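Local structure of HTH-type dhaKLM operon transcriptional activator DhaS (Lactococcus lactis, 2IU5) at residues T14-L25 / I39-F50. The protein activates transcription of the dhaKLM operon, acting with DhaQ in response to dihydroxyacetone and binding an inverted repeat at the operon promoter. The protein carries 1 engineered substitution. Sequence-based numbering, arbitrary orientation.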
loop_
_atom_site.group_PDB
_atom_site.type_symbol
_atom_site.label_atom_id
_atom_site.label_comp_id
_atom_site.label_asym_id
_atom_site.label_seq_id
_atom_site.Cartn_x
_atom_site.Cartn_y
_atom_site.Cartn_z
ATOM N N THR A 14 -15.222 -5.381 -31.750
ATOM C CA THR A 14 -14.973 -6.816 -31.671
ATOM C C THR A 14 -14.113 -7.155 -30.468
ATOM O O THR A 14 -14.364 -8.136 -29.779
ATOM C CB THR A 14 -14.319 -7.353 -32.961
ATOM O OG1 THR A 14 -15.181 -7.084 -34.075
ATOM C CG2 THR A 14 -14.087 -8.857 -32.858
ATOM N N GLN A 15 -13.095 -6.341 -30.214
ATOM C CA GLN A 15 -12.272 -6.532 -29.024
ATOM C C GLN A 15 -13.107 -6.572 -27.759
ATOM O O GLN A 15 -12.866 -7.407 -26.881
ATOM C CB GLN A 15 -11.186 -5.458 -28.896
ATOM C CG GLN A 15 -10.172 -5.480 -30.036
ATOM C CD GLN A 15 -10.535 -4.556 -31.189
ATOM O OE1 GLN A 15 -11.696 -4.429 -31.575
ATOM N NE2 GLN A 15 -9.532 -3.898 -31.755
ATOM N N LYS A 16 -14.088 -5.671 -27.666
ATOM C CA LYS A 16 -14.911 -5.596 -26.466
ATOM C C LYS A 16 -15.756 -6.850 -26.294
ATOM O O LYS A 16 -15.958 -7.310 -25.164
ATOM C CB LYS A 16 -15.759 -4.313 -26.451
ATOM C CG LYS A 16 -14.915 -3.115 -26.094
ATOM C CD LYS A 16 -15.727 -1.826 -26.034
ATOM C CE LYS A 16 -15.349 -1.111 -24.737
ATOM N NZ LYS A 16 -16.294 -0.046 -24.284
ATOM N N ILE A 17 -16.245 -7.394 -27.407
ATOM C CA ILE A 17 -17.030 -8.630 -27.374
ATOM C C ILE A 17 -16.167 -9.803 -26.910
ATOM O O ILE A 17 -16.578 -10.607 -26.059
ATOM C CB ILE A 17 -17.675 -8.885 -28.743
ATOM C CG1 ILE A 17 -18.697 -7.801 -29.073
ATOM C CG2 ILE A 17 -18.315 -10.275 -28.798
ATOM C CD1 ILE A 17 -19.156 -7.901 -30.503
ATOM N N ILE A 18 -14.961 -9.889 -27.472
ATOM C CA ILE A 18 -14.037 -10.962 -27.098
ATOM C C ILE A 18 -13.671 -10.830 -25.615
ATOM O O ILE A 18 -13.694 -11.801 -24.871
ATOM C CB ILE A 18 -12.783 -10.900 -27.981
ATOM C CG1 ILE A 18 -13.140 -11.258 -29.426
ATOM C CG2 ILE A 18 -11.735 -11.864 -27.465
ATOM C CD1 ILE A 18 -11.998 -10.915 -30.388
ATOM N N ALA A 19 -13.336 -9.624 -25.172
ATOM C CA ALA A 19 -13.009 -9.409 -23.761
ATOM C C ALA A 19 -14.149 -9.767 -22.799
ATOM O O ALA A 19 -13.940 -10.380 -21.729
ATOM C CB ALA A 19 -12.612 -7.941 -23.542
ATOM N N LYS A 20 -15.361 -9.380 -23.165
ATOM C CA LYS A 20 -16.527 -9.721 -22.346
ATOM C C LYS A 20 -16.685 -11.233 -22.214
ATOM O O LYS A 20 -16.944 -11.750 -21.122
ATOM C CB LYS A 20 -17.802 -9.085 -22.900
ATOM C CG LYS A 20 -19.017 -9.263 -22.011
ATOM C CD LYS A 20 -18.700 -8.784 -20.592
ATOM C CE LYS A 20 -19.961 -8.594 -19.734
ATOM N NZ LYS A 20 -20.499 -9.917 -19.295
ATOM N N ALA A 21 -16.528 -11.925 -23.337
ATOM C CA ALA A 21 -16.550 -13.385 -23.319
ATOM C C ALA A 21 -15.521 -13.975 -22.354
ATOM O O ALA A 21 -15.839 -14.860 -21.544
ATOM C CB ALA A 21 -16.351 -13.918 -24.722
ATOM N N PHE A 22 -14.287 -13.480 -22.447
ATOM C CA PHE A 22 -13.231 -13.948 -21.549
ATOM C C PHE A 22 -13.577 -13.674 -20.092
ATOM O O PHE A 22 -13.434 -14.546 -19.227
ATOM C CB PHE A 22 -11.938 -13.281 -21.917
ATOM C CG PHE A 22 -10.766 -13.769 -21.136
ATOM C CD1 PHE A 22 -10.414 -15.102 -21.140
ATOM C CD2 PHE A 22 -10.007 -12.875 -20.389
ATOM C CE1 PHE A 22 -9.312 -15.571 -20.420
ATOM C CE2 PHE A 22 -8.904 -13.328 -19.658
ATOM C CZ PHE A 22 -8.561 -14.681 -19.679
ATOM N N LYS A 23 -14.035 -12.453 -19.820
ATOM C CA LYS A 23 -14.361 -12.077 -18.423
ATOM C C LYS A 23 -15.476 -12.987 -17.899
ATOM O O LYS A 23 -15.449 -13.420 -16.741
ATOM C CB LYS A 23 -14.708 -10.594 -18.312
ATOM C CG LYS A 23 -13.457 -9.740 -18.412
ATOM C CD LYS A 23 -13.718 -8.261 -18.107
ATOM C CE LYS A 23 -14.247 -7.552 -19.322
ATOM N NZ LYS A 23 -14.599 -6.117 -18.984
ATOM N N ASP A 24 -16.465 -13.284 -18.738
ATOM C CA ASP A 24 -17.521 -14.228 -18.391
ATOM C C ASP A 24 -16.983 -15.628 -18.056
ATOM O O ASP A 24 -17.371 -16.219 -17.038
ATOM C CB ASP A 24 -18.573 -14.292 -19.497
ATOM C CG ASP A 24 -19.430 -13.017 -19.582
ATOM O OD1 ASP A 24 -19.319 -12.136 -18.695
ATOM O OD2 ASP A 24 -20.218 -12.901 -20.550
ATOM N N LEU A 25 -16.096 -16.161 -18.891
ATOM C CA LEU A 25 -15.519 -17.481 -18.610
ATOM C C LEU A 25 -14.668 -17.483 -17.336
ATOM O O LEU A 25 -14.633 -18.477 -16.613
ATOM C CB LEU A 25 -14.715 -17.945 -19.823
ATOM C CG LEU A 25 -15.598 -18.248 -21.039
ATOM C CD1 LEU A 25 -14.804 -18.154 -22.325
ATOM C CD2 LEU A 25 -16.271 -19.613 -20.946
ATOM N N ILE A 39 -13.128 -18.997 -25.720
ATOM C CA ILE A 39 -13.457 -17.565 -25.740
ATOM C C ILE A 39 -14.326 -17.237 -26.938
ATOM O O ILE A 39 -15.337 -16.539 -26.824
ATOM C CB ILE A 39 -12.182 -16.715 -25.755
ATOM C CG1 ILE A 39 -11.491 -16.858 -24.401
ATOM C CG2 ILE A 39 -12.506 -15.222 -25.966
ATOM C CD1 ILE A 39 -10.026 -16.354 -24.423
ATOM N N MET A 40 -13.929 -17.747 -28.097
ATOM C CA MET A 40 -14.625 -17.406 -29.331
ATOM C C MET A 40 -15.963 -18.121 -29.496
ATOM O O MET A 40 -16.899 -17.561 -30.064
ATOM C CB MET A 40 -13.712 -17.588 -30.556
ATOM C CG MET A 40 -12.438 -16.715 -30.456
ATOM S SD MET A 40 -12.775 -14.949 -30.283
ATOM C CE MET A 40 -13.265 -14.544 -31.954
ATOM N N GLN A 41 -16.070 -19.347 -29.001
ATOM C CA GLN A 41 -17.373 -19.995 -28.840
ATOM C C GLN A 41 -18.322 -19.145 -28.006
ATOM O O GLN A 41 -19.483 -18.924 -28.373
ATOM C CB GLN A 41 -17.195 -21.362 -28.191
ATOM C CG GLN A 41 -16.642 -22.342 -29.191
ATOM C CD GLN A 41 -16.284 -23.661 -28.554
ATOM O OE1 GLN A 41 -16.416 -23.831 -27.340
ATOM N NE2 GLN A 41 -15.827 -24.601 -29.371
ATOM N N THR A 42 -17.835 -18.647 -26.869
ATOM C CA THR A 42 -18.676 -17.862 -25.981
ATOM C C THR A 42 -19.035 -16.516 -26.636
ATOM O O THR A 42 -20.157 -16.016 -26.488
ATOM C CB THR A 42 -17.960 -17.659 -24.634
ATOM O OG1 THR A 42 -17.835 -18.934 -24.001
ATOM C CG2 THR A 42 -18.750 -16.773 -23.692
ATOM N N ALA A 43 -18.084 -15.937 -27.362
ATOM C CA ALA A 43 -18.303 -14.670 -28.051
ATOM C C ALA A 43 -19.212 -14.793 -29.272
ATOM O O ALA A 43 -19.735 -13.782 -29.772
ATOM C CB ALA A 43 -16.969 -14.060 -28.470
ATOM N N LYS A 44 -19.393 -16.015 -29.746
ATOM C CA LYS A 44 -20.120 -16.283 -30.993
ATOM C C LYS A 44 -19.491 -15.561 -32.183
ATOM O O LYS A 44 -20.185 -14.932 -32.983
ATOM C CB LYS A 44 -21.582 -15.851 -30.861
ATOM C CG LYS A 44 -22.382 -16.732 -29.917
ATOM C CD LYS A 44 -22.291 -18.168 -30.385
ATOM C CE LYS A 44 -23.436 -19.015 -29.851
ATOM N NZ LYS A 44 -23.417 -20.323 -30.572
ATOM N N ILE A 45 -18.175 -15.669 -32.278
ATOM C CA ILE A 45 -17.424 -15.145 -33.405
ATOM C C ILE A 45 -16.483 -16.247 -33.880
ATOM O O ILE A 45 -15.940 -17.011 -33.078
ATOM C CB ILE A 45 -16.610 -13.898 -32.983
ATOM C CG1 ILE A 45 -17.538 -12.798 -32.458
ATOM C CG2 ILE A 45 -15.766 -13.395 -34.138
ATOM C CD1 ILE A 45 -16.774 -11.673 -31.769
ATOM N N ARG A 46 -16.290 -16.331 -35.194
ATOM C CA ARG A 46 -15.414 -17.341 -35.781
ATOM C C ARG A 46 -14.030 -17.288 -35.142
ATOM O O ARG A 46 -13.479 -16.200 -34.967
ATOM C CB ARG A 46 -15.282 -17.083 -37.287
ATOM C CG ARG A 46 -16.557 -17.376 -38.068
ATOM C CD ARG A 46 -16.279 -17.530 -39.559
ATOM N NE ARG A 46 -16.587 -16.315 -40.317
ATOM C CZ ARG A 46 -17.730 -15.637 -40.226
ATOM N NH1 ARG A 46 -18.687 -16.055 -39.402
ATOM N NH2 ARG A 46 -17.918 -14.542 -40.958
ATOM N N ARG A 47 -13.473 -18.444 -34.802
ATOM C CA ARG A 47 -12.255 -18.485 -34.006
ATOM C C ARG A 47 -11.116 -17.666 -34.586
ATOM O O ARG A 47 -10.442 -16.926 -33.858
ATOM C CB ARG A 47 -11.784 -19.924 -33.827
ATOM C CG ARG A 47 -10.571 -20.081 -32.949
ATOM C CD ARG A 47 -10.225 -21.557 -32.845
ATOM N NE ARG A 47 -9.076 -21.748 -31.981
ATOM C CZ ARG A 47 -7.809 -21.639 -32.364
ATOM N NH1 ARG A 47 -7.505 -21.336 -33.621
ATOM N NH2 ARG A 47 -6.839 -21.843 -31.467
ATOM N N GLN A 48 -10.891 -17.794 -35.891
ATOM C CA GLN A 48 -9.728 -17.165 -36.501
ATOM C C GLN A 48 -9.731 -15.639 -36.315
ATOM O O GLN A 48 -8.682 -14.990 -36.324
ATOM C CB GLN A 48 -9.666 -17.530 -37.981
ATOM C CG GLN A 48 -8.371 -17.116 -38.666
ATOM C CD GLN A 48 -7.141 -17.730 -38.013
ATOM O OE1 GLN A 48 -7.151 -18.898 -37.610
ATOM N NE2 GLN A 48 -6.070 -16.938 -37.908
ATOM N N THR A 49 -10.912 -15.057 -36.142
ATOM C CA THR A 49 -11.045 -13.609 -35.988
ATOM C C THR A 49 -10.269 -13.116 -34.763
ATOM O O THR A 49 -9.796 -11.980 -34.745
ATOM C CB THR A 49 -12.536 -13.201 -35.905
ATOM O OG1 THR A 49 -13.183 -13.551 -37.136
ATOM C CG2 THR A 49 -12.687 -11.717 -35.687
ATOM N N PHE A 50 -10.133 -13.956 -33.747
ATOM C CA PHE A 50 -9.402 -13.571 -32.529
ATOM C C PHE A 50 -8.042 -13.037 -32.917
ATOM O O PHE A 50 -7.556 -12.069 -32.328
ATOM C CB PHE A 50 -9.247 -14.807 -31.645
ATOM C CG PHE A 50 -8.486 -14.597 -30.348
ATOM C CD1 PHE A 50 -9.166 -14.267 -29.180
ATOM C CD2 PHE A 50 -7.101 -14.750 -30.304
ATOM C CE1 PHE A 50 -8.484 -14.081 -27.979
ATOM C CE2 PHE A 50 -6.416 -14.566 -29.102
ATOM C CZ PHE A 50 -7.094 -14.237 -27.957
#
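Ile18, Ala21 and Ile39 lie at the centre of an apolar helix-helix contact in the TetR-type DNA-binding domain. It joins helix 13-28 to helix 36-43 and the turn after it, which belong to the predicted helix-turn-helix motif. The segment axes cross at 109° and approach to 8.3 Å. The small Ala21 side chain fits this close approach: its CB lies 3.5 Å from Ile39 O and also meets Ala43 CB. Ile39 is a knob in a hole formed by Ile18, Ala21, Phe22 and Leu25. Its CD1 comes to 3.5 Å from Phe22 CD1, approaching the ring obliquely. Phe22 also packs on Leu60, Leu61 and Ile64 of helix 57-73. Ile18 CG2 meets Ile39 CG2 at 3.8 Å and the Phe50 ring. Ile18 CG1 meets Met40 SD at 3.8 Å; the Met40 chain bends at chi2 (-58°) and chi3 (-75°), which brings its end nearer although its CB points away. Cutting Ile18 back to an alanine would probably open a gap facing Ile39, Met40 and Phe50 and leave the thioether freer to turn. A Schellman motif at Lys44 ends helix 36-43. Beyond it, Ile45 CD1 touches Ile17 CG2 at 3.6 Å and Thr14 CG2. Leu25 CD2 and Thr42 OG1 meet tip to tip; that hydroxyl is hydrogen-bonded to Asp38 O. The segments meet without hydrogen bonds or salt bridges, so their relative position probably rests on van der Waals fit.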